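Local structure of spermidine synthase (Corynebacterium glutamicum ATCC 13032, 3GJY) at residues Q175-E181 / A288-G292; F183-H187 / G215-F220. The protein probably catalyses the transfer of an aminopropyl group from decarboxylated S-adenosylmethionine to putrescine, yielding the polyamine spermidine. All blocks are in the same frame, centred on the assembly; numbering follows the deposited sequence.

Overall arrangement
Both contacts involve helix 180-189, interaction 1 at its N-terminal start and interaction 2 one turn further on. Their centres are about 10 Å apart, and they meet where A288 and V180 pack on G215. Interaction 1 joins the helix start to the chain's late 288-292 loop. It is partly buried and predominantly polar, with six direct hydrogen bonds and bridging waters. Interaction 2, equally partly buried, sets the helix against helix 207-219 through rings and aliphatic groups, without direct hydrogen bonds between the segments. Along the chain it is nested within the loop closed by interaction 1. The chemistry thus changes from a polar cap at the helix end to apolar packing along its flank.

Interaction 1. Residues Q175-E181 / A288-G292; sequences QNFTTVE and ARHDG
T179, V180 and E181 meet R289, H290 and D291 in a polar loop-to-helix-start contact, where the late 288-292 segment lies across the N-terminal end of helix 180-189. The backbone anchor is V180 N to R289 O, 2.9 Å with an N-H...O angle of 165°. T179 occupies the N-cap position: its OG1 lies between its own backbone N and carbonyl carbon (chi1 59°), from where it accepts from F182 N and donates to D291 OD1 at 2.8 Å. D291 OD1 is approached from above the carboxylate plane, while its OD2 forms a salt bridge with R149 of helix 148-153.

E181 takes two donors with one carboxylate. D291 N reaches OE1 of E181 at 2.8 Å, well above the carboxylate plane. H290 ND1 meets E181 OE2 at 2.8 Å, from the syn side and in the imidazole plane, and the N-H...O angle of 174° makes this bond nearly straight. The pairing probably favours a protonated H290, whose charge, with that of R149, would offset the repulsion between the E181 and D291 carboxylates. CG2 of V180 covers one face of the H290 ring, 4.1 Å from its centroid, in a CH-pi contact.

Further back, the amide of Q175 gives NE2 to H290 O at 2.9 Å, and one water links Q175 OE1 to D291 OD1. The extended chain of R289 brings NH1 to T178 OG1 at 3.1 Å, with the hydroxyl at the guanidinium edge; T178 OG1 itself donates to Q175 O. A second water joins T178 O to R289 N.

The threonine N-cap is thus tied to the C-terminal segment through T179 OG1-D291 OD1 and V180 N-R289 O, with the E181-H290 His-carboxylate hydrogen bond beside it, at a helix start of a Rossmann-like, methyltransferase-type domain.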
loop_
_atom_site.group_PDB
_atom_site.type_symbol
_atom_site.label_atom_id
_atom_site.label_comp_id
_atom_site.label_asym_id
_atom_site.label_seq_id
_atom_site.Cartn_x
_atom_site.Cartn_y
_atom_site.Cartn_z
ATOM N N GLN A 175 -9.457 2.206 -12.266
ATOM C CA GLN A 175 -8.599 2.729 -13.299
ATOM C C GLN A 175 -8.001 4.074 -12.913
ATOM O O GLN A 175 -6.813 4.335 -13.225
ATOM C CB GLN A 175 -9.399 2.822 -14.614
ATOM C CG GLN A 175 -8.519 3.010 -15.836
ATOM C CD GLN A 175 -8.350 4.452 -16.174
ATOM O OE1 GLN A 175 -8.813 5.317 -15.432
ATOM N NE2 GLN A 175 -7.661 4.741 -17.285
ATOM N N ASN A 176 -8.753 4.888 -12.177
ATOM C CA ASN A 176 -8.267 6.219 -11.822
ATOM C C ASN A 176 -7.145 6.281 -10.801
ATOM O O ASN A 176 -6.591 7.341 -10.558
ATOM C CB ASN A 176 -9.389 7.216 -11.510
ATOM C CG ASN A 176 -10.191 6.857 -10.312
ATOM O OD1 ASN A 176 -10.040 5.791 -9.720
ATOM N ND2 ASN A 176 -11.132 7.754 -9.969
ATOM N N PHE A 177 -6.780 5.120 -10.263
ATOM C CA PHE A 177 -5.610 4.995 -9.413
ATOM C C PHE A 177 -4.416 4.432 -10.167
ATOM O O PHE A 177 -3.391 4.145 -9.546
ATOM C CB PHE A 177 -5.931 4.088 -8.222
ATOM C CG PHE A 177 -6.839 4.720 -7.236
ATOM C CD1 PHE A 177 -6.397 5.740 -6.418
ATOM C CD2 PHE A 177 -8.181 4.316 -7.154
ATOM C CE1 PHE A 177 -7.269 6.331 -5.484
ATOM C CE2 PHE A 177 -9.045 4.916 -6.230
ATOM C CZ PHE A 177 -8.584 5.916 -5.401
ATOM N N THR A 178 -4.525 4.283 -11.489
ATOM C CA THR A 178 -3.466 3.615 -12.253
ATOM C C THR A 178 -2.890 4.432 -13.402
ATOM O O THR A 178 -2.102 3.908 -14.198
ATOM C CB THR A 178 -3.946 2.256 -12.814
ATOM O OG1 THR A 178 -4.849 2.495 -13.889
ATOM C CG2 THR A 178 -4.615 1.437 -11.715
ATOM N N THR A 179 -3.288 5.694 -13.489
ATOM C CA THR A 179 -2.966 6.501 -14.656
ATOM C C THR A 179 -1.782 7.414 -14.403
ATOM O O THR A 179 -1.433 7.762 -13.253
ATOM C CB THR A 179 -4.143 7.407 -15.050
ATOM O OG1 THR A 179 -4.443 8.265 -13.939
ATOM C CG2 THR A 179 -5.351 6.592 -15.402
ATOM N N VAL A 180 -1.206 7.871 -15.510
ATOM C CA VAL A 180 -0.115 8.845 -15.466
ATOM C C VAL A 180 -0.548 10.087 -14.680
ATOM O O VAL A 180 0.213 10.607 -13.859
ATOM C CB VAL A 180 0.299 9.211 -16.889
ATOM C CG1 VAL A 180 1.189 10.492 -16.893
ATOM C CG2 VAL A 180 1.000 7.995 -17.577
ATOM N N GLU A 181 -1.791 10.518 -14.868
ATOM C CA GLU A 181 -2.259 11.711 -14.161
ATOM C C GLU A 181 -2.273 11.489 -12.650
ATOM O O GLU A 181 -1.858 12.368 -11.890
ATOM C CB GLU A 181 -3.662 12.123 -14.656
ATOM C CG GLU A 181 -3.674 12.691 -16.098
ATOM C CD GLU A 181 -3.610 11.615 -17.160
ATOM O OE1 GLU A 181 -3.825 10.411 -16.862
ATOM O OE2 GLU A 181 -3.342 11.994 -18.334
ATOM N N ALA A 288 1.294 2.877 -20.938
ATOM C CA ALA A 288 0.778 3.623 -19.795
ATOM C C ALA A 288 -0.689 3.930 -19.994
ATOM O O ALA A 288 -1.170 4.088 -21.129
ATOM C CB ALA A 288 1.557 4.916 -19.604
ATOM N N ARG A 289 -1.380 4.036 -18.871
ATOM C CA ARG A 289 -2.802 4.437 -18.876
ATOM C C ARG A 289 -2.965 5.913 -18.564
ATOM O O ARG A 289 -2.167 6.497 -17.815
ATOM C CB ARG A 289 -3.602 3.662 -17.846
ATOM C CG ARG A 289 -3.539 2.149 -18.046
ATOM C CD ARG A 289 -4.272 1.472 -16.935
ATOM N NE ARG A 289 -4.368 0.029 -17.126
ATOM C CZ ARG A 289 -4.860 -0.797 -16.214
ATOM N NH1 ARG A 289 -5.286 -0.333 -15.036
ATOM N NH2 ARG A 289 -4.923 -2.104 -16.483
ATOM N N HIS A 290 -4.015 6.495 -19.132
ATOM C CA HIS A 290 -4.387 7.886 -18.891
ATOM C C HIS A 290 -5.831 7.965 -18.441
ATOM O O HIS A 290 -6.645 7.084 -18.752
ATOM C CB HIS A 290 -4.152 8.736 -20.142
ATOM C CG HIS A 290 -2.709 8.996 -20.382
ATOM N ND1 HIS A 290 -2.071 10.112 -19.895
ATOM C CD2 HIS A 290 -1.755 8.245 -20.988
ATOM C CE1 HIS A 290 -0.798 10.073 -20.245
ATOM N NE2 HIS A 290 -0.576 8.943 -20.890
ATOM N N ASP A 291 -6.148 9.019 -17.692
ATOM C CA ASP A 291 -7.532 9.282 -17.306
ATOM C C ASP A 291 -8.406 9.293 -18.554
ATOM O O ASP A 291 -8.002 9.806 -19.598
ATOM C CB ASP A 291 -7.660 10.655 -16.647
ATOM C CG ASP A 291 -7.050 10.709 -15.247
ATOM O OD1 ASP A 291 -6.739 9.658 -14.648
ATOM O OD2 ASP A 291 -6.931 11.831 -14.762
ATOM N N GLY A 292 -9.581 8.701 -18.410
ATOM C CA GLY A 292 -10.593 8.758 -19.450
ATOM C C GLY A 292 -11.126 10.159 -19.694
ATOM O O GLY A 292 -11.036 11.055 -18.831
HETATM O O HOH W 1 -9.069 7.738 -14.663
HETATM O O HOH W 2 -0.180 3.774 -16.270
HETATM O O HOH W 3 -6.009 12.536 -19.472
#

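Interaction 2. Residues F183-H187 / G215-F220; sequences FEHCH and GMMEVF
F183, V219 and H187 carry most of this helix-to-helix packing, and F220 buries as much as H187. The short axes of 183-187 and 215-219 approach to 9.7 Å and cross at -39°. C186 and M216 both touch Y196 of strand 194-202, which places the pair beside the central sheet.

The F183 ring takes the selenomethionine M216 over one face: CG of M216 stands 3.6 Å from the ring centroid, almost on the normal, a CH-pi contact. The SE atom of M216 lies farther out and obliquely, 4.8 Å from the centroid of F183, as a Met-aromatic contact. Without a side chain, G215 lets the same ring settle against the backbone, F183 CD2 coming to 3.6 Å from G215 C.

CG1 of V219 bridges F183 and H187, one turn apart, while CG2 turns to F183 CB and E184. CG1, anti to the backbone N (chi1 176°), touches H187 CB at 3.5 Å and F183 O at 3.6 Å, an oxygen that already accepts the helical bond from H187 N. CG2 lies 3.9 Å from F183 CB and also meets the aliphatic and carboxylate carbons of E184.

H187 and F220 run alongside each other, pointing opposite ways. CD2 of H187 is 3.7 Å from CE1 of F220, which lies at the imidazole edge; the two ring planes are inclined at 59°, an oblique aromatic contact. H187 NE2 is hydrogen-bonded to D246 OD2.

Dispersion and shape fit therefore appear to hold the two helices together, while the polar end of H187 is satisfied by a carboxylate elsewhere in the chain.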
loop_
_atom_site.group_PDB
_atom_site.type_symbol
_atom_site.label_atom_id
_atom_site.label_comp_id
_atom_site.label_asym_id
_atom_site.label_seq_id
_atom_site.Cartn_x
_atom_site.Cartn_y
_atom_site.Cartn_z
ATOM N N PHE A 183 -0.331 9.366 -11.010
ATOM C CA PHE A 183 1.073 9.311 -10.581
ATOM C C PHE A 183 1.689 10.709 -10.532
ATOM O O PHE A 183 2.474 11.005 -9.635
ATOM C CB PHE A 183 1.916 8.381 -11.465
ATOM C CG PHE A 183 1.401 6.961 -11.475
ATOM C CD1 PHE A 183 1.017 6.325 -10.288
ATOM C CD2 PHE A 183 1.274 6.268 -12.687
ATOM C CE1 PHE A 183 0.505 5.016 -10.325
ATOM C CE2 PHE A 183 0.786 4.972 -12.728
ATOM C CZ PHE A 183 0.386 4.356 -11.555
ATOM N N GLU A 184 1.278 11.588 -11.464
ATOM C CA GLU A 184 1.781 12.969 -11.465
ATOM C C GLU A 184 1.322 13.724 -10.217
ATOM O O GLU A 184 2.105 14.523 -9.648
ATOM C CB GLU A 184 1.334 13.766 -12.715
ATOM C CG GLU A 184 2.031 13.324 -14.028
ATOM C CD GLU A 184 3.484 13.854 -14.226
ATOM O OE1 GLU A 184 4.142 14.339 -13.264
ATOM O OE2 GLU A 184 3.977 13.747 -15.381
ATOM N N HIS A 185 0.074 13.503 -9.788
ATOM C CA HIS A 185 -0.384 14.114 -8.546
ATOM C C HIS A 185 0.442 13.622 -7.348
ATOM O O HIS A 185 0.847 14.418 -6.495
ATOM C CB HIS A 185 -1.862 13.863 -8.330
ATOM C CG HIS A 185 -2.733 14.659 -9.242
ATOM N ND1 HIS A 185 -3.692 14.116 -10.076
ATOM C CD2 HIS A 185 -2.720 15.986 -9.495
ATOM C CE1 HIS A 185 -4.290 15.106 -10.740
ATOM N NE2 HIS A 185 -3.709 16.236 -10.405
ATOM N N CYS A 186 0.675 12.315 -7.307
ATOM C CA CYS A 186 1.512 11.724 -6.243
ATOM C C CYS A 186 2.915 12.291 -6.250
ATOM O O CYS A 186 3.438 12.646 -5.202
ATOM C CB CYS A 186 1.537 10.194 -6.364
ATOM S SG CYS A 186 -0.029 9.417 -5.979
ATOM N N HIS A 187 3.494 12.435 -7.444
ATOM C CA HIS A 187 4.841 12.990 -7.548
ATOM C C HIS A 187 4.925 14.436 -7.028
ATOM O O HIS A 187 5.826 14.791 -6.268
ATOM C CB HIS A 187 5.350 12.865 -8.982
ATOM C CG HIS A 187 6.774 13.266 -9.136
ATOM N ND1 HIS A 187 7.180 14.572 -9.272
ATOM C CD2 HIS A 187 7.898 12.516 -9.121
ATOM C CE1 HIS A 187 8.499 14.610 -9.338
ATOM N NE2 HIS A 187 8.961 13.378 -9.253
ATOM N N GLY A 215 3.234 3.631 -16.557
ATOM C CA GLY A 215 2.845 4.991 -16.206
ATOM C C GLY A 215 3.778 5.571 -15.154
ATOM O O GLY A 215 4.174 6.721 -15.244
HETATM N N MSE A 216 4.128 4.745 -14.172
HETATM C CA MSE A 216 5.073 5.176 -13.125
HETATM C C MSE A 216 6.419 5.600 -13.736
HETATM O O MSE A 216 7.042 6.568 -13.271
HETATM C CB MSE A 216 5.282 4.073 -12.086
HETATM C CG MSE A 216 3.982 3.850 -11.273
HETATM SE SE MSE A 216 4.050 2.159 -10.315
HETATM C CE MSE A 216 5.458 2.683 -9.094
HETATM N N MSE A 217 6.860 4.888 -14.782
HETATM C CA MSE A 217 8.157 5.203 -15.397
HETATM C C MSE A 217 8.183 6.534 -16.159
HETATM O O MSE A 217 9.264 7.074 -16.402
HETATM C CB MSE A 217 8.638 4.043 -16.276
HETATM C CG MSE A 217 9.107 2.862 -15.460
HETATM SE SE MSE A 217 9.725 1.417 -16.587
HETATM C CE MSE A 217 8.183 0.445 -16.613
ATOM N N GLU A 218 7.012 7.053 -16.530
ATOM C CA GLU A 218 6.950 8.392 -17.135
ATOM C C GLU A 218 7.090 9.503 -16.101
ATOM O O GLU A 218 7.325 10.668 -16.435
ATOM C CB GLU A 218 5.588 8.602 -17.818
ATOM C CG GLU A 218 5.316 7.846 -19.031
ATOM C CD GLU A 218 4.087 8.413 -19.751
ATOM O OE1 GLU A 218 3.759 9.625 -19.613
ATOM O OE2 GLU A 218 3.454 7.622 -20.435
ATOM N N VAL A 219 6.842 9.171 -14.834
ATOM C CA VAL A 219 6.715 10.157 -13.776
ATOM C C VAL A 219 7.904 10.138 -12.792
ATOM O O VAL A 219 8.389 11.214 -12.370
ATOM C CB VAL A 219 5.400 9.926 -13.030
ATOM C CG1 VAL A 219 5.271 10.875 -11.850
ATOM C CG2 VAL A 219 4.234 10.142 -13.985
ATOM N N PHE A 220 8.324 8.934 -12.387
ATOM C CA PHE A 220 9.432 8.728 -11.437
ATOM C C PHE A 220 10.671 8.312 -12.205
ATOM O O PHE A 220 10.588 7.514 -13.132
ATOM C CB PHE A 220 9.074 7.625 -10.428
ATOM C CG PHE A 220 7.907 7.993 -9.524
ATOM C CD1 PHE A 220 8.089 8.857 -8.465
ATOM C CD2 PHE A 220 6.607 7.578 -9.837
ATOM C CE1 PHE A 220 7.017 9.229 -7.639
ATOM C CE2 PHE A 220 5.518 7.933 -9.012
ATOM C CZ PHE A 220 5.728 8.799 -7.928
#